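Local structure of aspartokinase 1, chloroplastic (Arabidopsis thaliana, 2CDQ) at residues A[336-341]-A[420-425]; A[448-453]-A[462-467]. The protein phosphorylates L-aspartate with ATP, the first step of lysine, threonine, methionine and isoleucine synthesis, and binds lysine and S-adenosylmethionine as allosteric effectors. One frame throughout, in Å; residues are numbered along the deposited sequence.

Interaction 1 of 2, residues A[336-341]-A[420-425]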
loop_
_atom_site.group_PDB
_atom_site.type_symbol
_atom_site.label_atom_id
_atom_site.label_comp_id
_atom_site.label_asym_id
_atom_site.label_seq_id
_atom_site.Cartn_x
_atom_site.Cartn_y
_atom_site.Cartn_z
ATOM N N VAL A 336 16.092 -10.574 -5.385
ATOM C CA VAL A 336 15.516 -11.439 -4.351
ATOM C C VAL A 336 14.243 -12.124 -4.837
ATOM O O VAL A 336 13.422 -11.507 -5.511
ATOM C CB VAL A 336 15.219 -10.655 -3.039
ATOM C CG1 VAL A 336 14.623 -11.566 -1.974
ATOM C CG2 VAL A 336 16.478 -10.015 -2.506
ATOM N N LEU A 337 14.086 -13.399 -4.487
ATOM C CA LEU A 337 12.864 -14.137 -4.802
ATOM C C LEU A 337 12.092 -14.600 -3.561
ATOM O O LEU A 337 12.672 -15.110 -2.606
ATOM C CB LEU A 337 13.170 -15.331 -5.704
ATOM C CG LEU A 337 11.959 -16.117 -6.208
ATOM C CD1 LEU A 337 11.163 -15.292 -7.206
ATOM C CD2 LEU A 337 12.400 -17.431 -6.827
ATOM N N LYS A 338 10.780 -14.392 -3.592
ATOM C CA LYS A 338 9.865 -14.938 -2.605
ATOM C C LYS A 338 8.967 -15.907 -3.348
ATOM O O LYS A 338 8.186 -15.495 -4.208
ATOM C CB LYS A 338 9.019 -13.839 -1.962
ATOM C CG LYS A 338 9.755 -12.985 -0.959
ATOM C CD LYS A 338 8.920 -11.787 -0.548
ATOM C CE LYS A 338 9.739 -10.777 0.251
ATOM N NZ LYS A 338 8.967 -9.535 0.556
ATOM N N ARG A 339 9.104 -17.193 -3.024
ATOM C CA ARG A 339 8.314 -18.265 -3.631
ATOM C C ARG A 339 6.895 -18.276 -3.071
ATOM O O ARG A 339 6.661 -17.811 -1.953
ATOM C CB ARG A 339 8.964 -19.628 -3.350
ATOM C CG ARG A 339 10.383 -19.812 -3.861
ATOM C CD ARG A 339 10.401 -20.251 -5.311
ATOM N NE ARG A 339 11.722 -20.721 -5.715
ATOM C CZ ARG A 339 12.016 -21.206 -6.919
ATOM N NH1 ARG A 339 11.081 -21.292 -7.859
ATOM N NH2 ARG A 339 13.254 -21.608 -7.187
ATOM N N ASN A 340 5.958 -18.811 -3.855
ATOM C CA ASN A 340 4.603 -19.139 -3.389
ATOM C C ASN A 340 3.939 -18.154 -2.445
ATOM O O ASN A 340 3.767 -18.445 -1.263
ATOM C CB ASN A 340 4.583 -20.527 -2.748
ATOM C CG ASN A 340 3.930 -21.555 -3.628
ATOM O OD1 ASN A 340 4.581 -22.493 -4.089
ATOM N ND2 ASN A 340 2.635 -21.382 -3.883
ATOM N N VAL A 341 3.561 -16.994 -2.972
ATOM C CA VAL A 341 2.851 -16.004 -2.175
ATOM C C VAL A 341 1.383 -15.950 -2.566
ATOM O O VAL A 341 1.009 -16.289 -3.693
ATOM C CB VAL A 341 3.494 -14.588 -2.253
ATOM C CG1 VAL A 341 4.938 -14.628 -1.753
ATOM C CG2 VAL A 341 3.406 -14.000 -3.674
ATOM N N ARG A 420 1.474 -17.108 -6.658
ATOM C CA ARG A 420 2.284 -15.997 -7.196
ATOM C C ARG A 420 3.678 -15.999 -6.565
ATOM O O ARG A 420 3.982 -16.830 -5.711
ATOM C CB ARG A 420 1.619 -14.623 -6.975
ATOM C CG ARG A 420 0.128 -14.544 -7.272
ATOM C CD ARG A 420 -0.186 -14.657 -8.749
ATOM N NE ARG A 420 -1.309 -15.573 -8.936
ATOM C CZ ARG A 420 -2.207 -15.502 -9.915
ATOM N NH1 ARG A 420 -2.145 -14.543 -10.825
ATOM N NH2 ARG A 420 -3.180 -16.398 -9.970
ATOM N N ALA A 421 4.514 -15.055 -6.986
ATOM C CA ALA A 421 5.864 -14.917 -6.450
ATOM C C ALA A 421 6.306 -13.470 -6.570
ATOM O O ALA A 421 5.849 -12.760 -7.471
ATOM C CB ALA A 421 6.831 -15.833 -7.192
ATOM N N ILE A 422 7.190 -13.043 -5.665
ATOM C CA ILE A 422 7.735 -11.684 -5.675
ATOM C C ILE A 422 9.189 -11.695 -6.137
ATOM O O ILE A 422 10.014 -12.408 -5.570
ATOM C CB ILE A 422 7.727 -11.029 -4.266
ATOM C CG1 ILE A 422 6.494 -11.432 -3.432
ATOM C CG2 ILE A 422 7.933 -9.513 -4.379
ATOM C CD1 ILE A 422 5.420 -10.399 -3.309
ATOM N N ILE A 423 9.503 -10.913 -7.166
ATOM C CA ILE A 423 10.894 -10.594 -7.487
ATOM C C ILE A 423 11.173 -9.198 -6.943
ATOM O O ILE A 423 10.490 -8.238 -7.296
ATOM C CB ILE A 423 11.185 -10.652 -9.017
ATOM C CG1 ILE A 423 11.048 -12.086 -9.533
ATOM C CG2 ILE A 423 12.581 -10.089 -9.349
ATOM C CD1 ILE A 423 10.828 -12.174 -11.026
ATOM N N SER A 424 12.155 -9.095 -6.061
ATOM C CA SER A 424 12.567 -7.800 -5.536
ATOM C C SER A 424 13.879 -7.371 -6.171
ATOM O O SER A 424 14.854 -8.119 -6.154
ATOM C CB SER A 424 12.705 -7.841 -4.013
ATOM O OG SER A 424 11.461 -7.619 -3.372
ATOM N N LEU A 425 13.887 -6.172 -6.741
ATOM C CA LEU A 425 15.111 -5.561 -7.239
ATOM C C LEU A 425 15.688 -4.601 -6.204
ATOM O O LEU A 425 15.054 -3.606 -5.843
ATOM C CB LEU A 425 14.843 -4.829 -8.552
ATOM C CG LEU A 425 15.160 -5.505 -9.892
ATOM C CD1 LEU A 425 15.095 -7.034 -9.843
ATOM C CD2 LEU A 425 14.259 -4.941 -10.993
#
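Val336 and Ser424 exchange two backbone hydrogen bonds; the one from Val336 N to Ser424 O is 2.9 Å long and nearly straight, at 170°. Lys338 and Ile422 form the next such pair along the antiparallel ladder, with Lys338 N 2.9 Å from Ile422 O. The third is Val341 with Arg420, one residue out of step: Asn340 and Val341 both face Arg420, forming a G1 beta bulge in which Asn340 takes a left-handed backbone conformation. Here Val341 N reaches Arg420 O at 2.8 Å from 46° above the carbonyl plane, whereas the return bond from Arg420 N lies in the plane of the Val341 carbonyl.

Side chains of the three bonded pairs share one face of the sheet. Lys338 has CG anti to its carbonyl carbon (chi1 -75°) and runs extended from there, side by side with Ile422, its CD 3.8 Å from Ile422 CG1. Val341 crosses Ile422 at about a right angle, its CG1 3.9 Å from Ile422 CG1. CB and CD of Lys338 thus pack on Ile422, while NZ pairs with Asp373 and with Glu379 of the second subunit. On the reverse face Leu337 reaches across, CD1 4.0 Å from Ile423 CG1, and sets CD2 above one face of the Arg339 guanidinium, displaced toward its rim.

Helix 468-483 covers that reverse face, touching Leu337, Ala421 and Ile423, and Arg339 extends to its Glu472. Strand 332-339 is the outermost strand of the second ACT sheet within the chain, flanking 420-427 in the position of the fourth strand of an ACT fold; strand 461-467 lies on the far side of 420-427. Just past the corner at Asn340, strand 341-347 enters the sheet of the first ACT domain.

Interaction 2 of 2, residues A[448-453]-A[462-467]; sequences VNVQMI and ISFIVN
Gln451 turns CG anti to its carbonyl carbon (chi1 -69°) and continues extended, bringing its amide to Asn467 at the end of the opposite strand. There NE2 makes a weak hydrogen bond of 2.9 Å to Asn467 OD1, the two side chains crossing at about a right angle with their amide planes 51° apart. Val450 has CG1 anti to the backbone N (chi1 171°), and both of its methyl groups come against the base of Phe464: CG1 lies 3.5 Å from Phe464 CB, and CG2 is close to CB and CG.

Ile465 is held through its backbone by two consecutive residues. Its carbonyl oxygen accepts Gln451 N at 2.8 Å, nearly along the C=O axis, while its own N donates to Met452 O at 2.8 Å. Met452 and Ile465 run side by side, pointing the same way, with CB 3.7 Å from CB. Ile453 likewise lies alongside Ile462, and its CG2 also meets the edge of the Phe464 ring, 4.1 Å from CD2. Residues 448-450, which come before Gln451 in the chain, are loop, and there Val448 CG1 meets Val466 CG2 at 3.8 Å.

The paired strands are the hairpin of the second ACT domain. Helix 432-446 packs on Val450, Ile453 and Ile462, and its Phe440 meets the Phe464 ring. Ile453 pairs with a strand of the second subunit, carrying the sheet across the dimer interface.

The chemistry is thus mainly apolar, with few polar links. Because the Gln451-Asn467 bond is weak, the glutamine amide is probably positioned more by its OE1, which takes a hydrogen bond from Arg420; the buried polar end thereby has partners on both of its atoms.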
loop_
_atom_site.group_PDB
_atom_site.type_symbol
_atom_site.label_atom_id
_atom_site.label_comp_id
_atom_site.label_asym_id
_atom_site.label_seq_id
_atom_site.Cartn_x
_atom_site.Cartn_y
_atom_site.Cartn_z
ATOM N N VAL A 448 6.555 -11.648 -20.321
ATOM C CA VAL A 448 6.071 -11.656 -18.942
ATOM C C VAL A 448 5.507 -10.296 -18.553
ATOM O O VAL A 448 6.158 -9.271 -18.755
ATOM C CB VAL A 448 7.190 -12.027 -17.955
ATOM C CG1 VAL A 448 6.666 -12.041 -16.532
ATOM C CG2 VAL A 448 7.794 -13.373 -18.315
ATOM N N ASN A 449 4.293 -10.300 -18.005
ATOM C CA ASN A 449 3.683 -9.097 -17.448
ATOM C C ASN A 449 3.599 -9.164 -15.934
ATOM O O ASN A 449 3.048 -10.110 -15.376
ATOM C CB ASN A 449 2.293 -8.853 -18.039
ATOM C CG ASN A 449 2.348 -8.341 -19.468
ATOM O OD1 ASN A 449 3.328 -7.717 -19.892
ATOM N ND2 ASN A 449 1.282 -8.595 -20.219
ATOM N N VAL A 450 4.163 -8.157 -15.282
ATOM C CA VAL A 450 4.126 -8.042 -13.835
ATOM C C VAL A 450 2.711 -7.699 -13.407
ATOM O O VAL A 450 2.109 -6.760 -13.931
ATOM C CB VAL A 450 5.118 -6.965 -13.344
ATOM C CG1 VAL A 450 4.931 -6.687 -11.868
ATOM C CG2 VAL A 450 6.553 -7.399 -13.631
ATOM N N GLN A 451 2.185 -8.465 -12.456
ATOM C CA GLN A 451 0.806 -8.284 -11.988
ATOM C C GLN A 451 0.636 -7.157 -10.971
ATOM O O GLN A 451 -0.441 -6.572 -10.872
ATOM C CB GLN A 451 0.259 -9.580 -11.398
ATOM C CG GLN A 451 0.033 -10.689 -12.408
ATOM C CD GLN A 451 -0.031 -12.039 -11.737
ATOM O OE1 GLN A 451 -0.890 -12.281 -10.888
ATOM N NE2 GLN A 451 0.897 -12.924 -12.094
ATOM N N MET A 452 1.698 -6.856 -10.226
ATOM C CA MET A 452 1.641 -5.859 -9.166
ATOM C C MET A 452 3.031 -5.267 -8.957
ATOM O O MET A 452 4.012 -6.009 -8.864
ATOM C CB MET A 452 1.110 -6.510 -7.881
ATOM C CG MET A 452 1.061 -5.632 -6.646
ATOM S SD MET A 452 0.179 -6.470 -5.305
ATOM C CE MET A 452 0.641 -5.451 -3.910
ATOM N N ILE A 453 3.114 -3.937 -8.908
ATOM C CA ILE A 453 4.390 -3.243 -8.692
ATOM C C ILE A 453 4.296 -2.383 -7.428
ATOM O O ILE A 453 3.255 -1.771 -7.167
ATOM C CB ILE A 453 4.810 -2.378 -9.925
ATOM C CG1 ILE A 453 4.651 -3.164 -11.231
ATOM C CG2 ILE A 453 6.260 -1.902 -9.795
ATOM C CD1 ILE A 453 4.543 -2.306 -12.475
ATOM N N ILE A 462 12.396 -2.434 -5.018
ATOM C CA ILE A 462 11.166 -2.434 -5.818
ATOM C C ILE A 462 10.699 -3.862 -6.097
ATOM O O ILE A 462 11.485 -4.707 -6.523
ATOM C CB ILE A 462 11.306 -1.611 -7.126
ATOM C CG1 ILE A 462 9.992 -1.619 -7.912
ATOM C CG2 ILE A 462 12.476 -2.106 -7.973
ATOM C CD1 ILE A 462 10.090 -1.005 -9.298
ATOM N N SER A 463 9.420 -4.125 -5.843
ATOM C CA SER A 463 8.885 -5.476 -5.953
ATOM C C SER A 463 7.941 -5.663 -7.141
ATOM O O SER A 463 7.080 -4.821 -7.395
ATOM C CB SER A 463 8.184 -5.871 -4.652
ATOM O OG SER A 463 9.092 -5.853 -3.563
ATOM N N PHE A 464 8.128 -6.766 -7.867
ATOM C CA PHE A 464 7.175 -7.213 -8.884
ATOM C C PHE A 464 6.483 -8.472 -8.414
ATOM O O PHE A 464 7.136 -9.401 -7.934
ATOM C CB PHE A 464 7.864 -7.585 -10.200
ATOM C CG PHE A 464 8.841 -6.578 -10.701
ATOM C CD1 PHE A 464 10.053 -7.001 -11.229
ATOM C CD2 PHE A 464 8.556 -5.218 -10.663
ATOM C CE1 PHE A 464 10.973 -6.086 -11.709
ATOM C CE2 PHE A 464 9.470 -4.290 -11.136
ATOM C CZ PHE A 464 10.682 -4.723 -11.661
ATOM N N ILE A 465 5.169 -8.523 -8.584
ATOM C CA ILE A 465 4.444 -9.778 -8.382
ATOM C C ILE A 465 4.282 -10.509 -9.717
ATOM O O ILE A 465 3.773 -9.965 -10.701
ATOM C CB ILE A 465 3.107 -9.586 -7.634
ATOM C CG1 ILE A 465 3.369 -9.419 -6.139
ATOM C CG2 ILE A 465 2.173 -10.767 -7.865
ATOM C CD1 ILE A 465 3.976 -8.084 -5.755
ATOM N N VAL A 466 4.734 -11.752 -9.721
ATOM C CA VAL A 466 4.832 -12.545 -10.915
ATOM C C VAL A 466 4.155 -13.901 -10.609
ATOM O O VAL A 466 3.728 -14.133 -9.470
ATOM C CB VAL A 466 6.330 -12.640 -11.294
ATOM C CG1 VAL A 466 6.995 -13.871 -10.683
ATOM C CG2 VAL A 466 6.525 -12.558 -12.794
ATOM N N ASN A 467 4.012 -14.778 -11.603
ATOM C CA ASN A 467 3.533 -16.136 -11.316
ATOM C C ASN A 467 4.652 -17.065 -10.846
ATOM O O ASN A 467 5.762 -17.037 -11.387
ATOM C CB ASN A 467 2.816 -16.750 -12.521
ATOM C CG ASN A 467 1.485 -16.090 -12.800
ATOM O OD1 ASN A 467 0.705 -15.815 -11.880
ATOM N ND2 ASN A 467 1.215 -15.825 -14.074
#

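Interactions 1 and 2 are the two flanks of one antiparallel sheet, their centres about 9 Å apart, joined where strands 420-427 and 461-467 run as neighbours. Ala421 O lies 2.7 Å from Val466 N in a probable hydrogen bond, and Arg420 NH1 comes 2.6 Å from Gln451 OE1, so the arginine beside the bulge of interaction 1 reaches the glutamine of interaction 2. A hydrogen bond between Ser424 OG and Ser463 OG adds a second side-chain link. Both contacts approach an allosteric effector: the nearest bound lysine is about 7 Å from the Lys338 side chain and about 9 Å from that of Ser463.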